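Local coordinates for nuclear import protein MOG1 (PDB 1JHS) that binds the Ran GTPase Gsp1 and takes part in nuclear protein import and poly(A)+ mRNA export, at residues S68-W74 and V128-R132; E91-E95 and G106-E110; Q94-V98 and Y169-Q173; V146-E152 and R164-V168. The protein carries 1 engineered substitution. One frame throughout, in Å; residues are numbered along the deposited sequence.

Contact 1 (S68-W74 and V128-R132); sequences SDLKEAW and VALIR
The guanidinium of Arg132 carries the methyl of Ala73 over the centre of one face, with Ala73 CB 3.5 Å above the plane, while Ser68 O and a water lie in plane at its edge. The indole of Trp74 is instead met at its edge, where Val128 O, Ala129 N and Leu130 CB gather near the ring plane. These groups join the first turn of helix 70-83, N-capped by Asp69, to strand 124-133 of the seven-stranded antiparallel sheet, the two short axes inclined at 125°. With CG anti to the backbone N (chi1 176°), Trp74 swings its pyrrole side to the strand, and NE1 donates to Val128 O over 2.9 Å. The bond is nearly straight (167°), although the donor stands above the carbonyl plane. A phenylalanine here has no N-H to offer and would probably leave Val128 O without its donor from the helix. Leu130 CD2 packs against the start of the helix, 3.7 Å from Ala73 CB. Leu70 and Arg132 run past one another in opposite directions, Leu70 CD1 lying 3.8 Å from Arg132 CD. The arginine's charge is met by Asp139, and its NH1 also bonds to Lys67 O. The water at the guanidinium edge completes the link, accepting from Arg132 NH1 at 2.9 Å and donating to Ser68 O at 2.7 Å.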
loop_
_atom_site.group_PDB
_atom_site.type_symbol
_atom_site.label_atom_id
_atom_site.label_comp_id
_atom_site.label_asym_id
_atom_site.label_seq_id
_atom_site.Cartn_x
_atom_site.Cartn_y
_atom_site.Cartn_z
ATOM N N SER A 68 20.899 -4.490 0.280
ATOM C CA SER A 68 20.921 -5.180 -1.021
ATOM C C SER A 68 19.791 -6.161 -1.283
ATOM O O SER A 68 19.272 -6.243 -2.410
ATOM C CB SER A 68 22.233 -5.952 -1.192
ATOM O OG SER A 68 23.313 -5.062 -1.374
ATOM N N ASP A 69 19.452 -6.941 -0.262
ATOM C CA ASP A 69 18.416 -7.948 -0.374
ATOM C C ASP A 69 17.048 -7.286 -0.515
ATOM O O ASP A 69 16.677 -6.416 0.283
ATOM C CB ASP A 69 18.436 -8.856 0.853
ATOM C CG ASP A 69 17.393 -9.945 0.780
ATOM O OD1 ASP A 69 16.453 -9.905 1.594
ATOM O OD2 ASP A 69 17.501 -10.841 -0.097
ATOM N N LEU A 70 16.306 -7.712 -1.531
ATOM C CA LEU A 70 14.995 -7.149 -1.794
ATOM C C LEU A 70 14.048 -7.224 -0.596
ATOM O O LEU A 70 13.484 -6.207 -0.194
ATOM C CB LEU A 70 14.359 -7.851 -3.011
ATOM C CG LEU A 70 12.907 -7.489 -3.346
ATOM C CD1 LEU A 70 12.801 -6.005 -3.762
ATOM C CD2 LEU A 70 12.430 -8.394 -4.475
ATOM N N LYS A 71 13.855 -8.423 -0.037
ATOM C CA LYS A 71 12.948 -8.575 1.109
ATOM C C LYS A 71 13.399 -7.744 2.320
ATOM O O LYS A 71 12.582 -7.186 3.051
ATOM C CB LYS A 71 12.826 -10.051 1.521
ATOM C CG LYS A 71 12.018 -10.229 2.807
ATOM C CD LYS A 71 11.560 -11.643 3.037
ATOM C CE LYS A 71 10.701 -11.743 4.296
ATOM N NZ LYS A 71 10.347 -13.177 4.567
ATOM N N GLU A 72 14.705 -7.684 2.555
ATOM C CA GLU A 72 15.221 -6.897 3.663
ATOM C C GLU A 72 14.923 -5.413 3.456
ATOM O O GLU A 72 14.566 -4.707 4.409
ATOM C CB GLU A 72 16.731 -7.117 3.820
ATOM C CG GLU A 72 17.084 -8.181 4.824
ATOM C CD GLU A 72 18.588 -8.454 4.867
ATOM O OE1 GLU A 72 19.389 -7.497 4.721
ATOM O OE2 GLU A 72 18.955 -9.640 5.048
ATOM N N ALA A 73 15.051 -4.938 2.217
ATOM C CA ALA A 73 14.755 -3.534 1.916
ATOM C C ALA A 73 13.255 -3.283 2.166
ATOM O O ALA A 73 12.856 -2.245 2.699
ATOM C CB ALA A 73 15.105 -3.215 0.458
ATOM N N TRP A 74 12.437 -4.247 1.780
ATOM C CA TRP A 74 10.995 -4.114 1.964
ATOM C C TRP A 74 10.677 -4.052 3.458
ATOM O O TRP A 74 9.919 -3.177 3.909
ATOM C CB TRP A 74 10.283 -5.293 1.290
ATOM C CG TRP A 74 8.794 -5.330 1.493
ATOM C CD1 TRP A 74 7.838 -4.666 0.754
ATOM C CD2 TRP A 74 8.093 -6.107 2.462
ATOM N NE1 TRP A 74 6.575 -5.008 1.208
ATOM C CE2 TRP A 74 6.706 -5.890 2.254
ATOM C CE3 TRP A 74 8.499 -6.981 3.496
ATOM C CZ2 TRP A 74 5.718 -6.507 3.047
ATOM C CZ3 TRP A 74 7.508 -7.593 4.284
ATOM C CH2 TRP A 74 6.139 -7.350 4.048
ATOM N N VAL A 128 1.703 -3.440 1.474
ATOM C CA VAL A 128 2.893 -2.637 1.181
ATOM C C VAL A 128 3.666 -3.244 0.016
ATOM O O VAL A 128 3.946 -4.444 0.021
ATOM C CB VAL A 128 3.852 -2.570 2.387
ATOM C CG1 VAL A 128 5.087 -1.710 2.038
ATOM C CG2 VAL A 128 3.127 -1.981 3.599
ATOM N N ALA A 129 4.002 -2.419 -0.974
ATOM C CA ALA A 129 4.792 -2.900 -2.097
ATOM C C ALA A 129 6.038 -2.046 -2.242
ATOM O O ALA A 129 6.013 -0.848 -1.970
ATOM C CB ALA A 129 3.990 -2.853 -3.382
ATOM N N LEU A 130 7.138 -2.682 -2.645
ATOM C CA LEU A 130 8.390 -1.973 -2.873
ATOM C C LEU A 130 8.757 -2.214 -4.325
ATOM O O LEU A 130 8.697 -3.349 -4.789
ATOM C CB LEU A 130 9.495 -2.542 -1.984
ATOM C CG LEU A 130 10.920 -2.090 -2.341
ATOM C CD1 LEU A 130 11.074 -0.533 -2.237
ATOM C CD2 LEU A 130 11.895 -2.796 -1.380
ATOM N N ILE A 131 9.097 -1.144 -5.042
ATOM C CA ILE A 131 9.537 -1.229 -6.431
ATOM C C ILE A 131 10.865 -0.470 -6.408
ATOM O O ILE A 131 10.881 0.746 -6.223
ATOM C CB ILE A 131 8.560 -0.515 -7.393
ATOM C CG1 ILE A 131 7.209 -1.240 -7.379
ATOM C CG2 ILE A 131 9.132 -0.541 -8.808
ATOM C CD1 ILE A 131 6.049 -0.500 -8.088
ATOM N N ARG A 132 11.968 -1.189 -6.581
ATOM C CA ARG A 132 13.281 -0.547 -6.532
ATOM C C ARG A 132 13.713 0.006 -7.886
ATOM O O ARG A 132 13.914 -0.763 -8.828
ATOM C CB ARG A 132 14.316 -1.565 -6.033
ATOM C CG ARG A 132 13.832 -2.401 -4.818
ATOM C CD ARG A 132 15.016 -2.919 -3.995
ATOM N NE ARG A 132 15.585 -1.844 -3.182
ATOM C CZ ARG A 132 16.697 -1.956 -2.453
ATOM N NH1 ARG A 132 17.382 -3.095 -2.437
ATOM N NH2 ARG A 132 17.092 -0.936 -1.692
HETATM O O HOH W 1 17.029 -5.639 -3.803
#

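Contact 2 (E91-E95 and G106-E110); sequences EALQE and GLVME
Met109 sets CG anti to its backbone N (chi1 -172°) and bends at chi3 (57°), which brings CE to 3.6 Å from Glu91 OE1 and 3.7 Å from Leu93 CD2. Glu91, its CG lodged between N and the carbonyl carbon, extends beside Met109 and points the same way, whereas Leu93 slants across the methionine. The backbones form an antiparallel ladder in a beta hairpin. Glu91 and Met109 are a hydrogen-bonded pair, Glu91 N reaching Met109 O at 2.8 Å and Met109 N returning to Glu91 O at 3.0 Å. After the non-hydrogen-bonded pair Ala92-Val108 the register slips by one residue, a beta bulge at Leu93. There Leu93 N donates to Leu107 O through a clearly bent bond (138°), and Leu107 N donates to Gln94 O at 3.0 Å. Gly106 has no CB to obstruct Gln94 O, which comes to 3.0 Å from Gly106 CA. The hairpin closes one side of the large sheet, with strand 87-99 outermost and strand 103-113 bonded on its other side to strand 124-133. Val108 faces helix 70-83, packing on Trp74, Val78 and Thr82, while Leu107 faces helix 163-178 at Cys165 and Tyr169.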
loop_
_atom_site.group_PDB
_atom_site.type_symbol
_atom_site.label_atom_id
_atom_site.label_comp_id
_atom_site.label_asym_id
_atom_site.label_seq_id
_atom_site.Cartn_x
_atom_site.Cartn_y
_atom_site.Cartn_z
ATOM N N GLU A 91 3.486 -8.516 11.595
ATOM C CA GLU A 91 3.652 -9.763 10.872
ATOM C C GLU A 91 3.180 -9.619 9.439
ATOM O O GLU A 91 2.297 -8.798 9.134
ATOM C CB GLU A 91 2.923 -10.908 11.576
ATOM C CG GLU A 91 1.412 -10.856 11.638
ATOM C CD GLU A 91 0.842 -12.076 12.406
ATOM O OE1 GLU A 91 -0.400 -12.242 12.439
ATOM O OE2 GLU A 91 1.639 -12.859 12.975
ATOM N N ALA A 92 3.811 -10.383 8.555
ATOM C CA ALA A 92 3.444 -10.363 7.154
ATOM C C ALA A 92 2.390 -11.441 6.980
ATOM O O ALA A 92 2.707 -12.627 7.100
ATOM C CB ALA A 92 4.676 -10.660 6.287
ATOM N N LEU A 93 1.145 -11.037 6.727
ATOM C CA LEU A 93 0.056 -11.990 6.523
ATOM C C LEU A 93 0.197 -12.684 5.173
ATOM O O LEU A 93 -0.251 -13.818 4.997
ATOM C CB LEU A 93 -1.303 -11.288 6.576
ATOM C CG LEU A 93 -1.612 -10.484 7.839
ATOM C CD1 LEU A 93 -3.044 -10.015 7.802
ATOM C CD2 LEU A 93 -1.359 -11.336 9.066
ATOM N N GLN A 94 0.790 -11.972 4.221
ATOM C CA GLN A 94 1.028 -12.490 2.879
ATOM C C GLN A 94 2.296 -11.804 2.356
ATOM O O GLN A 94 2.591 -10.672 2.743
ATOM C CB GLN A 94 -0.153 -12.157 1.959
ATOM C CG GLN A 94 -0.090 -12.884 0.633
ATOM C CD GLN A 94 -1.426 -13.477 0.251
ATOM O OE1 GLN A 94 -2.281 -13.692 1.103
ATOM N NE2 GLN A 94 -1.601 -13.770 -1.023
ATOM N N GLU A 95 3.061 -12.493 1.510
ATOM C CA GLU A 95 4.270 -11.883 0.956
ATOM C C GLU A 95 4.725 -12.594 -0.306
ATOM O O GLU A 95 4.569 -13.802 -0.440
ATOM C CB GLU A 95 5.407 -11.868 1.981
ATOM C CG GLU A 95 5.870 -13.249 2.446
ATOM C CD GLU A 95 7.028 -13.166 3.433
ATOM O OE1 GLU A 95 8.202 -13.142 2.993
ATOM O OE2 GLU A 95 6.762 -13.114 4.656
ATOM N N GLY A 106 3.409 -7.438 0.032
ATOM C CA GLY A 106 2.941 -8.169 1.197
ATOM C C GLY A 106 1.816 -7.416 1.900
ATOM O O GLY A 106 1.548 -6.251 1.574
ATOM N N LEU A 107 1.120 -8.111 2.801
ATOM C CA LEU A 107 0.070 -7.511 3.629
ATOM C C LEU A 107 0.698 -7.559 5.030
ATOM O O LEU A 107 1.264 -8.576 5.427
ATOM C CB LEU A 107 -1.198 -8.355 3.634
ATOM C CG LEU A 107 -2.069 -8.388 2.390
ATOM C CD1 LEU A 107 -3.244 -9.304 2.715
ATOM C CD2 LEU A 107 -2.562 -6.988 2.038
ATOM N N VAL A 108 0.569 -6.482 5.778
ATOM C CA VAL A 108 1.205 -6.376 7.088
ATOM C C VAL A 108 0.201 -5.981 8.163
ATOM O O VAL A 108 -0.740 -5.248 7.890
ATOM C CB VAL A 108 2.317 -5.304 6.993
ATOM C CG1 VAL A 108 2.827 -4.910 8.384
ATOM C CG2 VAL A 108 3.467 -5.865 6.115
ATOM N N MET A 109 0.418 -6.475 9.382
ATOM C CA MET A 109 -0.486 -6.161 10.475
ATOM C C MET A 109 0.293 -6.102 11.775
ATOM O O MET A 109 1.160 -6.947 12.044
ATOM C CB MET A 109 -1.558 -7.246 10.595
ATOM C CG MET A 109 -2.695 -6.932 11.579
ATOM S SD MET A 109 -3.862 -8.348 11.618
ATOM C CE MET A 109 -2.745 -9.583 12.074
ATOM N N GLU A 110 -0.006 -5.082 12.569
ATOM C CA GLU A 110 0.633 -4.912 13.870
ATOM C C GLU A 110 0.225 -6.084 14.760
ATOM O O GLU A 110 -0.925 -6.534 14.692
ATOM C CB GLU A 110 0.122 -3.620 14.533
ATOM C CG GLU A 110 0.239 -3.597 16.074
ATOM C CD GLU A 110 -0.270 -2.300 16.663
ATOM O OE1 GLU A 110 0.315 -1.249 16.329
ATOM O OE2 GLU A 110 -1.252 -2.327 17.452
#

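Contact 3 (Q94-V98 and Y169-Q173); sequences QEDTV and YQLLQ
Tyr169 stands with its ring between two glutamines and its hydroxyl at a carboxylate. Over one face lies Gln94, whose CG is 3.9 Å from the centroid of the Tyr169 ring in a CH-pi contact, displaced toward the rim. The amide of Gln94 does not stack: its plane is turned 56° from the ring, and NE2 comes down to 3.4 Å from Tyr169 CE2. On the opposite face, also toward the rim, Gln173 CG sits 4.1 Å above the plane. Gln173 is one helical turn further along, where its N bonds to Tyr169 O, so both residues look out from the same side of the helix. Helix 163-178 here lies over a face of the seven-stranded antiparallel sheet, beside strand 87-99, one of its two outermost strands; residues 95-97 run at a shallow angle to the helix, the local axes 11.4 Å apart. Tyr169 reaches this edge because its CG is anti to the backbone N (chi1 -167°), which directs the ring at the strand. There Asp96 OD1 lies in the ring plane and accepts from Tyr169 OH in a very short hydrogen bond of 2.5 Å. The carboxylate is twisted 37° from the ring, so the two flat groups meet obliquely. Thr105, on strand 103-113, gives the hydroxyl a second hydrogen-bonding partner and also bonds to Gln173 NE2. That amide nitrogen also touches Val98 CG2 at 3.7 Å, and the side chain of Gln173 crosses that of Asp96 at about a right angle.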
loop_
_atom_site.group_PDB
_atom_site.type_symbol
_atom_site.label_atom_id
_atom_site.label_comp_id
_atom_site.label_asym_id
_atom_site.label_seq_id
_atom_site.Cartn_x
_atom_site.Cartn_y
_atom_site.Cartn_z
ATOM N N GLN A 94 0.790 -11.972 4.221
ATOM C CA GLN A 94 1.028 -12.490 2.879
ATOM C C GLN A 94 2.296 -11.804 2.356
ATOM O O GLN A 94 2.591 -10.672 2.743
ATOM C CB GLN A 94 -0.153 -12.157 1.959
ATOM C CG GLN A 94 -0.090 -12.884 0.633
ATOM C CD GLN A 94 -1.426 -13.477 0.251
ATOM O OE1 GLN A 94 -2.281 -13.692 1.103
ATOM N NE2 GLN A 94 -1.601 -13.770 -1.023
ATOM N N GLU A 95 3.061 -12.493 1.510
ATOM C CA GLU A 95 4.270 -11.883 0.956
ATOM C C GLU A 95 4.725 -12.594 -0.306
ATOM O O GLU A 95 4.569 -13.802 -0.440
ATOM C CB GLU A 95 5.407 -11.868 1.981
ATOM C CG GLU A 95 5.870 -13.249 2.446
ATOM C CD GLU A 95 7.028 -13.166 3.433
ATOM O OE1 GLU A 95 8.202 -13.142 2.993
ATOM O OE2 GLU A 95 6.762 -13.114 4.656
ATOM N N ASP A 96 5.285 -11.831 -1.234
ATOM C CA ASP A 96 5.760 -12.403 -2.486
ATOM C C ASP A 96 6.852 -11.569 -3.157
ATOM O O ASP A 96 6.835 -10.340 -3.115
ATOM C CB ASP A 96 4.630 -12.501 -3.518
ATOM C CG ASP A 96 3.529 -13.470 -3.122
ATOM O OD1 ASP A 96 2.460 -13.013 -2.644
ATOM O OD2 ASP A 96 3.722 -14.694 -3.298
ATOM N N THR A 97 7.800 -12.260 -3.775
ATOM C CA THR A 97 8.799 -11.581 -4.573
ATOM C C THR A 97 8.100 -11.608 -5.926
ATOM O O THR A 97 7.903 -12.688 -6.515
ATOM C CB THR A 97 10.115 -12.362 -4.683
ATOM O OG1 THR A 97 10.842 -12.230 -3.457
ATOM C CG2 THR A 97 10.971 -11.776 -5.786
ATOM N N VAL A 98 7.702 -10.439 -6.412
ATOM C CA VAL A 98 7.009 -10.350 -7.697
ATOM C C VAL A 98 8.044 -10.370 -8.841
ATOM O O VAL A 98 7.809 -10.952 -9.902
ATOM C CB VAL A 98 6.168 -9.073 -7.756
ATOM C CG1 VAL A 98 5.700 -8.825 -9.181
ATOM C CG2 VAL A 98 4.950 -9.221 -6.808
ATOM N N TYR A 169 -4.888 -7.070 -1.613
ATOM C CA TYR A 169 -3.610 -7.613 -2.049
ATOM C C TYR A 169 -3.600 -7.782 -3.559
ATOM O O TYR A 169 -2.565 -7.600 -4.198
ATOM C CB TYR A 169 -3.320 -8.950 -1.366
ATOM C CG TYR A 169 -1.887 -9.381 -1.547
ATOM C CD1 TYR A 169 -0.837 -8.622 -1.023
ATOM C CD2 TYR A 169 -1.575 -10.569 -2.212
ATOM C CE1 TYR A 169 0.496 -9.055 -1.144
ATOM C CE2 TYR A 169 -0.254 -11.000 -2.346
ATOM C CZ TYR A 169 0.769 -10.243 -1.802
ATOM O OH TYR A 169 2.064 -10.696 -1.904
ATOM N N GLN A 170 -4.740 -8.133 -4.144
ATOM C CA GLN A 170 -4.774 -8.274 -5.594
ATOM C C GLN A 170 -4.557 -6.889 -6.221
ATOM O O GLN A 170 -3.791 -6.734 -7.171
ATOM C CB GLN A 170 -6.110 -8.842 -6.068
ATOM C CG GLN A 170 -6.124 -9.058 -7.568
ATOM C CD GLN A 170 -7.409 -9.707 -8.048
ATOM O OE1 GLN A 170 -8.113 -10.377 -7.268
ATOM N NE2 GLN A 170 -7.719 -9.526 -9.332
ATOM N N LEU A 171 -5.214 -5.875 -5.666
ATOM C CA LEU A 171 -5.038 -4.505 -6.172
ATOM C C LEU A 171 -3.573 -4.108 -6.083
ATOM O O LEU A 171 -3.000 -3.584 -7.034
ATOM C CB LEU A 171 -5.887 -3.521 -5.353
ATOM C CG LEU A 171 -5.571 -2.033 -5.504
ATOM C CD1 LEU A 171 -5.785 -1.584 -6.957
ATOM C CD2 LEU A 171 -6.485 -1.229 -4.563
ATOM N N LEU A 172 -2.968 -4.370 -4.930
ATOM C CA LEU A 172 -1.562 -4.017 -4.701
ATOM C C LEU A 172 -0.670 -4.642 -5.773
ATOM O O LEU A 172 0.190 -3.970 -6.363
ATOM C CB LEU A 172 -1.122 -4.492 -3.318
ATOM C CG LEU A 172 0.310 -4.080 -2.913
ATOM C CD1 LEU A 172 0.366 -2.563 -2.607
ATOM C CD2 LEU A 172 0.729 -4.910 -1.670
ATOM N N GLN A 173 -0.868 -5.929 -6.033
ATOM C CA GLN A 173 -0.066 -6.601 -7.038
ATOM C C GLN A 173 -0.322 -6.044 -8.438
ATOM O O GLN A 173 0.610 -5.915 -9.237
ATOM C CB GLN A 173 -0.288 -8.116 -6.949
ATOM C CG GLN A 173 0.341 -8.690 -5.657
ATOM C CD GLN A 173 0.627 -10.183 -5.695
ATOM O OE1 GLN A 173 -0.248 -10.988 -6.058
ATOM N NE2 GLN A 173 1.864 -10.571 -5.296
#

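Contact 4 (V146-E152 and R164-V168); sequences VPLTKEE and RCHAV
Arg164 of helix 163-178 reaches Glu152, a member of the capping box with Thr149 at the start of helix 150-157, and nearly every side-chain atom on the way finds a partner. Its CB lies 3.5 Å from Glu152 OE2. The chain then leads on past the same oxygen at CD and bends at chi3 (59°), presenting NE, which donates to Glu152 OE2 at 3.0 Å and almost straight. At CZ the group is flat against Val146, whose CG1 stands 3.5 Å above the centre of the guanidinium. NH2 divides its hydrogens: one goes to Glu152 OE1 at 2.8 Å, the other to Pro147 O at 2.8 Å, from above that carbonyl's plane. NE and NH2 thus grip the carboxylate side-on, each oxygen offering its syn lone pair, with the two planes only 15° apart. NH1 turns to Glu55 and Asn54, beyond these segments. A leucine here, with no nitrogen in its side chain, is likely to leave Glu152 without its countercharge and Pro147 O without its strong donor. The glutamate has a second task, since OE1 also accepts from Thr149 N at 2.9 Å, while Thr149 OG1 takes Glu152 N in return. The arginine thus probably helps to hold the carboxylate in its half of the capping box, whose N-cap is Thr149. One turn further along helix 163-178, Val168 meets Val146 of the strand tip to tip, CG2 to CG2 at 3.6 Å, and Leu148 CD2 rests on Cys165 SG. One water bridges the two segments, donating to Glu152 OE2 at 2.7 Å and accepting from the backbone N of Arg164.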
loop_
_atom_site.group_PDB
_atom_site.type_symbol
_atom_site.label_atom_id
_atom_site.label_comp_id
_atom_site.label_asym_id
_atom_site.label_seq_id
_atom_site.Cartn_x
_atom_site.Cartn_y
_atom_site.Cartn_z
ATOM N N VAL A 146 -6.151 -0.469 5.135
ATOM C CA VAL A 146 -7.430 -1.141 5.229
ATOM C C VAL A 146 -7.914 -1.178 6.688
ATOM O O VAL A 146 -7.551 -2.078 7.453
ATOM C CB VAL A 146 -7.319 -2.604 4.705
ATOM C CG1 VAL A 146 -8.721 -3.191 4.475
ATOM C CG2 VAL A 146 -6.445 -2.642 3.427
ATOM N N PRO A 147 -8.732 -0.188 7.095
ATOM C CA PRO A 147 -9.239 -0.161 8.477
ATOM C C PRO A 147 -10.269 -1.287 8.544
ATOM O O PRO A 147 -11.308 -1.213 7.880
ATOM C CB PRO A 147 -9.884 1.235 8.604
ATOM C CG PRO A 147 -9.177 2.065 7.461
ATOM C CD PRO A 147 -9.089 1.038 6.355
ATOM N N LEU A 148 -9.989 -2.314 9.356
ATOM C CA LEU A 148 -10.879 -3.477 9.430
ATOM C C LEU A 148 -12.137 -3.293 10.266
ATOM O O LEU A 148 -12.149 -2.536 11.230
ATOM C CB LEU A 148 -10.142 -4.700 9.988
ATOM C CG LEU A 148 -8.839 -5.156 9.326
ATOM C CD1 LEU A 148 -8.378 -6.479 9.930
ATOM C CD2 LEU A 148 -9.080 -5.307 7.819
ATOM N N THR A 149 -13.179 -4.037 9.899
ATOM C CA THR A 149 -14.431 -3.989 10.632
ATOM C C THR A 149 -14.184 -4.892 11.841
ATOM O O THR A 149 -13.168 -5.590 11.906
ATOM C CB THR A 149 -15.595 -4.600 9.812
ATOM O OG1 THR A 149 -15.308 -5.980 9.552
ATOM C CG2 THR A 149 -15.781 -3.883 8.483
ATOM N N LYS A 150 -15.096 -4.868 12.807
ATOM C CA LYS A 150 -14.962 -5.733 13.981
ATOM C C LYS A 150 -14.908 -7.195 13.521
ATOM O O LYS A 150 -14.124 -8.004 14.028
ATOM C CB LYS A 150 -16.161 -5.531 14.904
ATOM C CG LYS A 150 -16.228 -6.495 16.117
ATOM C CD LYS A 150 -17.549 -6.257 16.894
ATOM C CE LYS A 150 -17.565 -6.903 18.286
ATOM N NZ LYS A 150 -18.872 -6.544 18.974
ATOM N N GLU A 151 -15.748 -7.525 12.551
ATOM C CA GLU A 151 -15.816 -8.888 12.028
ATOM C C GLU A 151 -14.498 -9.317 11.373
ATOM O O GLU A 151 -14.001 -10.426 11.615
ATOM C CB GLU A 151 -16.951 -8.988 11.013
ATOM C CG GLU A 151 -17.091 -10.353 10.380
ATOM C CD GLU A 151 -18.246 -11.144 10.969
ATOM O OE1 GLU A 151 -18.447 -11.073 12.213
ATOM O OE2 GLU A 151 -18.955 -11.839 10.193
ATOM N N GLU A 152 -13.941 -8.447 10.531
ATOM C CA GLU A 152 -12.676 -8.750 9.855
ATOM C C GLU A 152 -11.516 -8.857 10.847
ATOM O O GLU A 152 -10.602 -9.659 10.653
ATOM C CB GLU A 152 -12.363 -7.671 8.802
ATOM C CG GLU A 152 -13.352 -7.622 7.627
ATOM C CD GLU A 152 -13.175 -6.355 6.763
ATOM O OE1 GLU A 152 -12.737 -5.317 7.320
ATOM O OE2 GLU A 152 -13.493 -6.394 5.548
ATOM N N ARG A 164 -11.727 -9.045 2.014
ATOM C CA ARG A 164 -11.364 -7.710 1.539
ATOM C C ARG A 164 -9.850 -7.548 1.508
ATOM O O ARG A 164 -9.323 -6.846 0.647
ATOM C CB ARG A 164 -11.994 -6.617 2.416
ATOM C CG ARG A 164 -11.744 -5.209 1.871
ATOM C CD ARG A 164 -12.718 -4.187 2.447
ATOM N NE ARG A 164 -12.663 -4.076 3.908
ATOM C CZ ARG A 164 -12.336 -2.963 4.564
ATOM N NH1 ARG A 164 -12.013 -1.865 3.892
ATOM N NH2 ARG A 164 -12.404 -2.929 5.891
ATOM N N CYS A 165 -9.151 -8.176 2.452
ATOM C CA CYS A 165 -7.687 -8.112 2.452
ATOM C C CYS A 165 -7.147 -8.828 1.217
ATOM O O CYS A 165 -6.159 -8.407 0.618
ATOM C CB CYS A 165 -7.137 -8.748 3.713
ATOM S SG CYS A 165 -7.489 -7.693 5.166
ATOM N N HIS A 166 -7.796 -9.928 0.843
ATOM C CA HIS A 166 -7.388 -10.649 -0.359
ATOM C C HIS A 166 -7.589 -9.730 -1.577
ATOM O O HIS A 166 -6.763 -9.708 -2.519
ATOM C CB HIS A 166 -8.234 -11.921 -0.502
ATOM C CG HIS A 166 -7.847 -12.773 -1.667
ATOM N ND1 HIS A 166 -8.129 -12.426 -2.972
ATOM C CD2 HIS A 166 -7.139 -13.928 -1.731
ATOM C CE1 HIS A 166 -7.606 -13.327 -3.792
ATOM N NE2 HIS A 166 -6.998 -14.248 -3.063
ATOM N N ALA A 167 -8.665 -8.946 -1.547
ATOM C CA ALA A 167 -8.965 -8.043 -2.651
ATOM C C ALA A 167 -7.910 -6.930 -2.691
ATOM O O ALA A 167 -7.388 -6.593 -3.763
ATOM C CB ALA A 167 -10.351 -7.452 -2.475
ATOM N N VAL A 168 -7.590 -6.374 -1.521
ATOM C CA VAL A 168 -6.581 -5.322 -1.456
ATOM C C VAL A 168 -5.218 -5.833 -1.952
ATOM O O VAL A 168 -4.497 -5.137 -2.655
ATOM C CB VAL A 168 -6.456 -4.785 -0.016
ATOM C CG1 VAL A 168 -5.183 -3.916 0.139
ATOM C CG2 VAL A 168 -7.720 -3.974 0.299
HETATM O O HOH W 2 -13.552 -8.890 4.398
#

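Overall arrangement
Contacts 1 and 4 are buried, contact 2 is partly so, and contact 3 lies at the surface. All reach the seven-stranded sheet. Contact 1 brings helix 70-83 to one face, and contacts 3 and 4 bring successive turns of helix 163-178 to the other; contact 2, within the sheet, sends Val108 and Leu107 to these two helices. Contacts 2 and 3 share strand 87-99, and a salt bridge from Lys71 to Glu95 links both to contact 1. Chemistry follows place: backbone bonds build the hairpin, an indole N-H among aliphatic groups serves contact 1, a tyrosine-carboxylate bond the sheet's edge, and an ion pair contact 4, about 24 Å from contact 1 between centres.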